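Local structure of CRISPR system Cmr subunit Cmr1-1 (Pyrococcus furiosus, 4W8Z) at residues D98-Y103 and V240-N245; W105-L110 and V155-R160. The protein binds RNA and, together with Cmr6, caps the elongated type III-B Cmr ribonucleoprotein complex of the CRISPR antiviral defence. One frame throughout, in Å; residues are numbered along the deposited sequence.

How the contacts relate
The two contacts follow one path of the chain: the chain leaves helix 95-99 in contact 1, and after a short loop helix 106-113 begins in contact 2, which is nested within the longer loop that contact 1 closes. Their centres are about 12 Å apart, contact 2 being the deeper of the two. They meet directly where L241 CD1 packs against W105 CH2 at 3.8 Å. Contact 1 joins the N-terminal RAMP region to the C-terminal Cmr1-like region, whereas contact 2 is internal to the RAMP region and holds the loop before strand 166-172. This is the apo form, and no RNA is present to show how either contact stands to it.

Contact 1: D98-Y103 and V240-N245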
ATOM      1  N   ASP A  98     -24.908  -0.714  -1.540  1.00113.53           N
ATOM      2  CA  ASP A  98     -25.141  -1.997  -0.875  1.00112.84           C
ATOM      3  C   ASP A  98     -24.093  -2.351   0.175  1.00116.53           C
ATOM      4  O   ASP A  98     -24.431  -2.801   1.269  1.00115.26           O
ATOM      5  CB  ASP A  98     -25.200  -3.125  -1.913  1.00113.67           C
ATOM      6  CG  ASP A  98     -26.471  -3.095  -2.741  1.00119.28           C
ATOM      7  OD1 ASP A  98     -27.217  -2.095  -2.666  1.00123.57           O
ATOM      8  OD2 ASP A  98     -26.717  -4.074  -3.479  1.00115.53           O
ATOM      9  N   LYS A  99     -22.823  -2.152  -0.161  1.00124.49           N
ATOM     10  CA  LYS A  99     -21.734  -2.588   0.707  1.00122.43           C
ATOM     11  C   LYS A  99     -21.152  -1.458   1.559  1.00107.65           C
ATOM     12  O   LYS A  99     -20.224  -1.687   2.335  1.00106.05           O
ATOM     13  CB  LYS A  99     -20.619  -3.225  -0.124  1.00117.51           C
ATOM     14  CG  LYS A  99     -21.053  -4.404  -0.981  1.00112.49           C
ATOM     15  CD  LYS A  99     -21.338  -5.636  -0.139  1.00113.17           C
ATOM     16  CE  LYS A  99     -21.717  -6.818  -1.021  1.00115.39           C
ATOM     17  NZ  LYS A  99     -22.171  -7.993  -0.230  1.00114.34           N
ATOM     18  N   ASN A 100     -21.700  -0.252   1.408  1.00101.24           N
ATOM     19  CA  ASN A 100     -21.263   0.916   2.173  1.00 98.45           C
ATOM     20  C   ASN A 100     -19.778   1.214   1.916  1.00103.51           C
ATOM     21  O   ASN A 100     -18.941   1.158   2.821  1.00 90.11           O
ATOM     22  CB  ASN A 100     -21.539   0.700   3.667  1.00100.02           C
ATOM     23  CG  ASN A 100     -21.375   1.963   4.485  1.00111.31           C
ATOM     24  OD1 ASN A 100     -21.221   3.059   3.944  1.00115.76           O
ATOM     25  ND2 ASN A 100     -21.418   1.816   5.805  1.00109.26           N
ATOM     26  N   VAL A 101     -19.463   1.512   0.658  1.00101.74           N
ATOM     27  CA  VAL A 101     -18.093   1.750   0.216  1.00 83.25           C
ATOM     28  C   VAL A 101     -18.039   2.990  -0.674  1.00 81.12           C
ATOM     29  O   VAL A 101     -17.039   3.252  -1.338  1.00 79.18           O
ATOM     30  CB  VAL A 101     -17.529   0.536  -0.567  1.00 81.26           C
ATOM     31  CG1 VAL A 101     -16.042   0.459  -0.420  1.00 90.32           C
ATOM     32  CG2 VAL A 101     -18.119  -0.753  -0.060  1.00 96.44           C
ATOM     33  N   GLY A 102     -19.122   3.756  -0.671  1.00 76.73           N
ATOM     34  CA  GLY A 102     -19.311   4.825  -1.636  1.00 75.00           C
ATOM     35  C   GLY A 102     -18.454   6.066  -1.486  1.00 76.92           C
ATOM     36  O   GLY A 102     -18.350   6.864  -2.418  1.00 83.18           O
ATOM     37  N   TYR A 103     -17.840   6.250  -0.325  1.00 75.97           N
ATOM     38  CA  TYR A 103     -16.982   7.411  -0.132  1.00 75.71           C
ATOM     39  C   TYR A 103     -15.513   7.081  -0.381  1.00 69.51           C
ATOM     40  O   TYR A 103     -14.833   7.813  -1.093  1.00 69.05           O
ATOM     41  CB  TYR A 103     -17.180   7.995   1.265  1.00 84.47           C
ATOM     42  CG  TYR A 103     -18.506   8.705   1.421  1.00 95.53           C
ATOM     43  CD1 TYR A 103     -18.683   9.998   0.942  1.00 88.61           C
ATOM     44  CD2 TYR A 103     -19.583   8.078   2.036  1.00102.58           C
ATOM     45  CE1 TYR A 103     -19.895  10.650   1.078  1.00 91.76           C
ATOM     46  CE2 TYR A 103     -20.801   8.722   2.176  1.00101.39           C
ATOM     47  CZ  TYR A 103     -20.951  10.009   1.695  1.00102.65           C
ATOM     48  OH  TYR A 103     -22.163  10.651   1.837  1.00110.29           O
ATOM     49  N   VAL A 240     -15.132  -4.893   7.186  1.00 78.97           N
ATOM     50  CA  VAL A 240     -13.921  -4.119   7.434  1.00 74.51           C
ATOM     51  C   VAL A 240     -13.873  -2.882   6.541  1.00 71.75           C
ATOM     52  O   VAL A 240     -13.636  -1.771   7.015  1.00 70.46           O
ATOM     53  CB  VAL A 240     -12.658  -4.967   7.204  1.00 73.91           C
ATOM     54  CG1 VAL A 240     -11.417  -4.085   7.154  1.00 65.48           C
ATOM     55  CG2 VAL A 240     -12.534  -6.027   8.289  1.00 73.40           C
ATOM     56  N   LEU A 241     -14.107  -3.084   5.248  1.00 70.26           N
ATOM     57  CA  LEU A 241     -14.160  -1.985   4.291  1.00 67.38           C
ATOM     58  C   LEU A 241     -15.224  -0.958   4.674  1.00 73.67           C
ATOM     59  O   LEU A 241     -15.021   0.246   4.516  1.00 79.29           O
ATOM     60  CB  LEU A 241     -14.426  -2.519   2.881  1.00 65.19           C
ATOM     61  CG  LEU A 241     -13.236  -3.169   2.173  1.00 67.25           C
ATOM     62  CD1 LEU A 241     -13.674  -3.871   0.903  1.00 62.38           C
ATOM     63  CD2 LEU A 241     -12.173  -2.126   1.867  1.00 64.94           C
ATOM     64  N   ALA A 242     -16.350  -1.436   5.192  1.00 71.31           N
ATOM     65  CA  ALA A 242     -17.433  -0.550   5.600  1.00 77.04           C
ATOM     66  C   ALA A 242     -17.028   0.314   6.789  1.00 71.34           C
ATOM     67  O   ALA A 242     -17.467   1.457   6.906  1.00 78.73           O
ATOM     68  CB  ALA A 242     -18.685  -1.353   5.930  1.00 74.00           C
ATOM     69  N   GLN A 243     -16.196  -0.232   7.668  1.00 73.36           N
ATOM     70  CA  GLN A 243     -15.692   0.534   8.805  1.00 80.11           C
ATOM     71  C   GLN A 243     -14.823   1.693   8.327  1.00 82.59           C
ATOM     72  O   GLN A 243     -14.944   2.816   8.819  1.00 75.93           O
ATOM     73  CB  GLN A 243     -14.903  -0.362   9.763  1.00 82.16           C
ATOM     74  CG  GLN A 243     -15.763  -1.055  10.811  1.00 97.95           C
ATOM     75  CD  GLN A 243     -16.348  -0.080  11.821  1.00111.04           C
ATOM     76  OE1 GLN A 243     -15.842   1.033  11.995  1.00107.56           O
ATOM     77  NE2 GLN A 243     -17.420  -0.494  12.492  1.00112.53           N
ATOM     78  N   PHE A 244     -13.952   1.408   7.363  1.00 73.17           N
ATOM     79  CA  PHE A 244     -13.125   2.431   6.736  1.00 71.04           C
ATOM     80  C   PHE A 244     -13.988   3.527   6.115  1.00 81.15           C
ATOM     81  O   PHE A 244     -13.638   4.705   6.143  1.00 82.55           O
ATOM     82  CB  PHE A 244     -12.225   1.807   5.668  1.00 70.83           C
ATOM     83  CG  PHE A 244     -10.984   1.154   6.215  1.00 76.03           C
ATOM     84  CD1 PHE A 244     -10.150   1.835   7.086  1.00 75.46           C
ATOM     85  CD2 PHE A 244     -10.649  -0.143   5.852  1.00 77.75           C
ATOM     86  CE1 PHE A 244      -9.005   1.239   7.583  1.00 70.51           C
ATOM     87  CE2 PHE A 244      -9.509  -0.747   6.350  1.00 80.37           C
ATOM     88  CZ  PHE A 244      -8.684  -0.054   7.213  1.00 79.07           C
ATOM     89  N   ASN A 245     -15.126   3.129   5.557  1.00 79.12           N
ATOM     90  CA  ASN A 245     -15.975   4.061   4.839  1.00 73.95           C
ATOM     91  C   ASN A 245     -16.718   5.002   5.779  1.00 77.62           C
ATOM     92  O   ASN A 245     -16.847   6.193   5.497  1.00 76.55           O
ATOM     93  CB  ASN A 245     -16.961   3.299   3.959  1.00 70.95           C
ATOM     94  CG  ASN A 245     -17.698   4.205   2.999  1.00 73.11           C
ATOM     95  OD1 ASN A 245     -17.108   4.755   2.072  1.00 82.06           O
ATOM     96  ND2 ASN A 245     -18.997   4.356   3.207  1.00 72.11           N
TER
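N100 and V101, on the chain leaving helix 95-99, run beside one turn of helix 237-264, with the CA atoms of N100 and A242 5.3 Å apart and those of V101 and N245 5.6 Å apart. N100 ends the helix in a Schellman motif with positive phi, a backbone shape that asparagine tolerates better than most residues. A242 suits the closest passage because it has only a methyl group: its CB lies 3.9 Å from K99 O, and its CA-H points at N100 O, with A242 CA 3.6 Å from that oxygen.

N245 carries the polar part of the contact. Its CG, anti to the backbone N (chi1 -169°), sets the amide carbon on the side of the loop. Y103 N donates to N245 OD1 at 2.9 Å, arriving in the carbonyl plane on a lone pair, with a C=O...N angle of 137°. The same OD1 also accepts I104 N, so this one oxygen satisfies two successive backbone N-H groups of the loop, which a short amide side chain does well. The other branch, N245 ND2, makes a weak bond of 2.7 Å to N100 OD1. The two amide planes stand 85° apart, and the N100 amide is tied to the helix a second time through its ND2, bonded to N246 OD1. N245 ND2 also sits at the edge of the Y103 ring, in its plane, 3.9 Å from Y103 CD2.

The contact thus fastens a loop of the RAMP-superfamily region to helix 237-264 of the C-terminal Cmr1-like region. V101 rests on W238 and Y103 on Y248 and K249, all from that helix. F244 of the same turn stacks on F286 of strand 284-291 and meets F231 of strand 226-231 edge-to-face, placing the loop and the C-terminal sheet on the same helix.

Contact 2: W105-L110 and V155-R160; sequences WFSINL and VGFRSR
S107 and I108, in the first turn of helix 106-113, pack against F157 and R158, the two central residues of a type II beta turn, G156 to S159. The turn lies in the glycine-rich loop that in RAMP proteins precedes the last strand, here 166-172, of the ferredoxin-like sheet. S107 makes two kinds of contact. Its CB approaches the tip of the F157 ring, 3.7 Å from F157 CZ, while S107 OG accepts a hydrogen bond of 3.1 Å from R158 NH2; a small residue with a hydroxyl fits both. The hydroxyl lies 26° out of the guanidinium plane. The same NH2 is also held directly by salt bridges to E32, its strongest partner, and D318; these probably stabilise its charge. I108 and F157 lie alongside with their ends pointing opposite ways, I108 CG1 3.9 Å from F157 CD2, and I108 CD1 reaches R158 CB at 4.1 Å.

The turn itself orders these groups. R158 CG, anti to the carbonyl carbon (chi1 -77°), lies over the centre of the F157 ring, and the chain then bends at CD (chi2 -68°). F157 CZ in turn lies over the centre of the guanidinium. Arginine suits this place because its methylenes can pack while its end stays polar. At the backbone angles of G156 a CB would collide with the carbonyl oxygen of V155, which is why a glycine takes the first position of the turn. On the helix side, W105 at the N-cap position bonds through NE1 to R161 O, and I108 CD1 sits 3.8 Å above the W105 ring plane, nearer the ring's margin than its centre.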
ATOM      1  N   TRP A 105     -14.387   4.690  -2.169  1.00 78.36           N
ATOM      2  CA  TRP A 105     -14.249   4.300  -3.574  1.00 78.46           C
ATOM      3  C   TRP A 105     -15.101   5.158  -4.500  1.00 80.09           C
ATOM      4  O   TRP A 105     -15.466   4.719  -5.591  1.00 70.07           O
ATOM      5  CB  TRP A 105     -14.619   2.832  -3.770  1.00 69.74           C
ATOM      6  CG  TRP A 105     -13.713   1.878  -3.058  1.00 75.26           C
ATOM      7  CD1 TRP A 105     -12.604   2.190  -2.328  1.00 70.03           C
ATOM      8  CD2 TRP A 105     -13.839   0.452  -3.005  1.00 74.50           C
ATOM      9  NE1 TRP A 105     -12.034   1.050  -1.824  1.00 70.00           N
ATOM     10  CE2 TRP A 105     -12.775  -0.030  -2.223  1.00 75.81           C
ATOM     11  CE3 TRP A 105     -14.750  -0.460  -3.539  1.00 74.72           C
ATOM     12  CZ2 TRP A 105     -12.594  -1.390  -1.966  1.00 83.39           C
ATOM     13  CZ3 TRP A 105     -14.570  -1.810  -3.278  1.00 76.32           C
ATOM     14  CH2 TRP A 105     -13.500  -2.260  -2.502  1.00 73.48           C
ATOM     15  N   PHE A 106     -15.416   6.372  -4.053  1.00 73.46           N
ATOM     16  CA  PHE A 106     -16.187   7.332  -4.836  1.00 69.69           C
ATOM     17  C   PHE A 106     -15.733   7.410  -6.293  1.00 67.25           C
ATOM     18  O   PHE A 106     -16.548   7.325  -7.207  1.00 70.15           O
ATOM     19  CB  PHE A 106     -16.100   8.716  -4.186  1.00 65.68           C
ATOM     20  CG  PHE A 106     -16.744   9.811  -4.987  1.00 67.13           C
ATOM     21  CD1 PHE A 106     -16.015  10.526  -5.923  1.00 67.52           C
ATOM     22  CD2 PHE A 106     -18.075  10.140  -4.790  1.00 71.42           C
ATOM     23  CE1 PHE A 106     -16.605  11.536  -6.662  1.00 71.27           C
ATOM     24  CE2 PHE A 106     -18.671  11.152  -5.524  1.00 68.64           C
ATOM     25  CZ  PHE A 106     -17.933  11.849  -6.461  1.00 69.15           C
ATOM     26  N   SER A 107     -14.429   7.571  -6.494  1.00 71.35           N
ATOM     27  CA  SER A 107     -13.858   7.743  -7.828  1.00 72.13           C
ATOM     28  C   SER A 107     -14.148   6.558  -8.748  1.00 71.33           C
ATOM     29  O   SER A 107     -14.328   6.731  -9.950  1.00 77.68           O
ATOM     30  CB  SER A 107     -12.344   7.969  -7.733  1.00 72.12           C
ATOM     31  OG  SER A 107     -12.040   9.301  -7.350  1.00 77.62           O
ATOM     32  N   ILE A 108     -14.192   5.359  -8.181  1.00 69.40           N
ATOM     33  CA  ILE A 108     -14.468   4.159  -8.957  1.00 70.99           C
ATOM     34  C   ILE A 108     -15.931   4.166  -9.375  1.00 76.77           C
ATOM     35  O   ILE A 108     -16.273   3.846 -10.516  1.00 80.66           O
ATOM     36  CB  ILE A 108     -14.148   2.881  -8.153  1.00 75.07           C
ATOM     37  CG1 ILE A 108     -12.685   2.888  -7.705  1.00 71.51           C
ATOM     38  CG2 ILE A 108     -14.452   1.640  -8.976  1.00 66.77           C
ATOM     39  CD1 ILE A 108     -12.338   1.767  -6.759  1.00 78.91           C
ATOM     40  N   ASN A 109     -16.786   4.559  -8.439  1.00 76.02           N
ATOM     41  CA  ASN A 109     -18.216   4.667  -8.677  1.00 80.70           C
ATOM     42  C   ASN A 109     -18.531   5.662  -9.794  1.00 83.55           C
ATOM     43  O   ASN A 109     -19.462   5.461 -10.575  1.00 87.31           O
ATOM     44  CB  ASN A 109     -18.923   5.073  -7.383  1.00 87.40           C
ATOM     45  CG  ASN A 109     -20.424   4.909  -7.456  1.00 91.53           C
ATOM     46  OD1 ASN A 109     -20.948   4.288  -8.379  1.00 97.74           O
ATOM     47  ND2 ASN A 109     -21.126   5.458  -6.472  1.00100.56           N
ATOM     48  N   LEU A 110     -17.739   6.727  -9.873  1.00 82.29           N
ATOM     49  CA  LEU A 110     -17.948   7.766 -10.872  1.00 81.19           C
ATOM     50  C   LEU A 110     -17.521   7.295 -12.258  1.00 84.76           C
ATOM     51  O   LEU A 110     -18.213   7.542 -13.244  1.00 89.72           O
ATOM     52  CB  LEU A 110     -17.192   9.040 -10.489  1.00 78.44           C
ATOM     53  CG  LEU A 110     -17.353  10.220 -11.451  1.00 78.92           C
ATOM     54  CD1 LEU A 110     -18.821  10.520 -11.685  1.00 76.41           C
ATOM     55  CD2 LEU A 110     -16.634  11.444 -10.924  1.00 73.85           C
ATOM     56  N   VAL A 155      -2.259  -3.190  -5.038  1.00 68.13           N
ATOM     57  CA  VAL A 155      -2.070  -2.758  -6.425  1.00 69.55           C
ATOM     58  C   VAL A 155      -3.346  -2.206  -7.066  1.00 66.59           C
ATOM     59  O   VAL A 155      -4.458  -2.569  -6.683  1.00 76.87           O
ATOM     60  CB  VAL A 155      -1.546  -3.916  -7.301  1.00 68.57           C
ATOM     61  CG1 VAL A 155      -0.183  -4.387  -6.815  1.00 63.50           C
ATOM     62  CG2 VAL A 155      -2.536  -5.064  -7.306  1.00 64.23           C
ATOM     63  N   GLY A 156      -3.175  -1.319  -8.040  1.00 61.06           N
ATOM     64  CA  GLY A 156      -4.296  -0.796  -8.796  1.00 59.23           C
ATOM     65  C   GLY A 156      -4.816   0.570  -8.375  1.00 69.57           C
ATOM     66  O   GLY A 156      -4.281   1.217  -7.470  1.00 55.82           O
ATOM     67  N   PHE A 157      -5.878   1.005  -9.046  1.00 64.02           N
ATOM     68  CA  PHE A 157      -6.520   2.274  -8.738  1.00 65.41           C
ATOM     69  C   PHE A 157      -7.124   2.241  -7.332  1.00 70.02           C
ATOM     70  O   PHE A 157      -7.822   1.289  -6.975  1.00 70.85           O
ATOM     71  CB  PHE A 157      -7.594   2.592  -9.784  1.00 59.38           C
ATOM     72  CG  PHE A 157      -8.202   3.959  -9.641  1.00 59.95           C
ATOM     73  CD1 PHE A 157      -7.402   5.069  -9.430  1.00 59.28           C
ATOM     74  CD2 PHE A 157      -9.577   4.140  -9.746  1.00 66.75           C
ATOM     75  CE1 PHE A 157      -7.958   6.335  -9.307  1.00 62.04           C
ATOM     76  CE2 PHE A 157     -10.140   5.403  -9.620  1.00 69.08           C
ATOM     77  CZ  PHE A 157      -9.326   6.502  -9.400  1.00 62.78           C
ATOM     78  N   ARG A 158      -6.831   3.281  -6.550  1.00 68.37           N
ATOM     79  CA  ARG A 158      -7.355   3.451  -5.188  1.00 63.11           C
ATOM     80  C   ARG A 158      -6.834   2.411  -4.190  1.00 55.02           C
ATOM     81  O   ARG A 158      -7.457   2.167  -3.157  1.00 55.28           O
ATOM     82  CB  ARG A 158      -8.889   3.439  -5.201  1.00 59.91           C
ATOM     83  CG  ARG A 158      -9.502   4.734  -5.684  1.00 58.50           C
ATOM     84  CD  ARG A 158      -9.238   5.856  -4.688  1.00 58.87           C
ATOM     85  NE  ARG A 158      -9.595   7.153  -5.244  1.00 72.39           N
ATOM     86  CZ  ARG A 158      -8.734   7.979  -5.830  1.00 72.35           C
ATOM     87  NH1 ARG A 158      -7.454   7.647  -5.924  1.00 71.74           N
ATOM     88  NH2 ARG A 158      -9.153   9.140  -6.321  1.00 75.29           N
ATOM     89  N   SER A 159      -5.675   1.831  -4.480  1.00 57.20           N
ATOM     90  CA  SER A 159      -5.102   0.791  -3.625  1.00 66.66           C
ATOM     91  C   SER A 159      -4.606   1.315  -2.268  1.00 64.84           C
ATOM     92  O   SER A 159      -4.392   0.534  -1.341  1.00 61.88           O
ATOM     93  CB  SER A 159      -3.967   0.074  -4.360  1.00 61.93           C
ATOM     94  OG  SER A 159      -3.355   0.938  -5.304  1.00 66.30           O
ATOM     95  N   ARG A 160      -4.434   2.629  -2.145  1.00 61.33           N
ATOM     96  CA  ARG A 160      -4.133   3.236  -0.849  1.00 58.52           C
ATOM     97  C   ARG A 160      -5.400   3.385  -0.016  1.00 64.15           C
ATOM     98  O   ARG A 160      -5.345   3.736   1.166  1.00 74.28           O
ATOM     99  CB  ARG A 160      -3.461   4.596  -1.024  1.00 59.79           C
ATOM    100  CG  ARG A 160      -2.040   4.514  -1.557  1.00 68.14           C
ATOM    101  CD  ARG A 160      -1.490   5.894  -1.854  1.00 64.08           C
ATOM    102  NE  ARG A 160      -2.297   6.574  -2.856  1.00 75.87           N
ATOM    103  CZ  ARG A 160      -2.180   7.859  -3.174  1.00 78.22           C
ATOM    104  NH1 ARG A 160      -1.288   8.628  -2.560  1.00 81.49           N
ATOM    105  NH2 ARG A 160      -2.965   8.379  -4.104  1.00 70.66           N
TER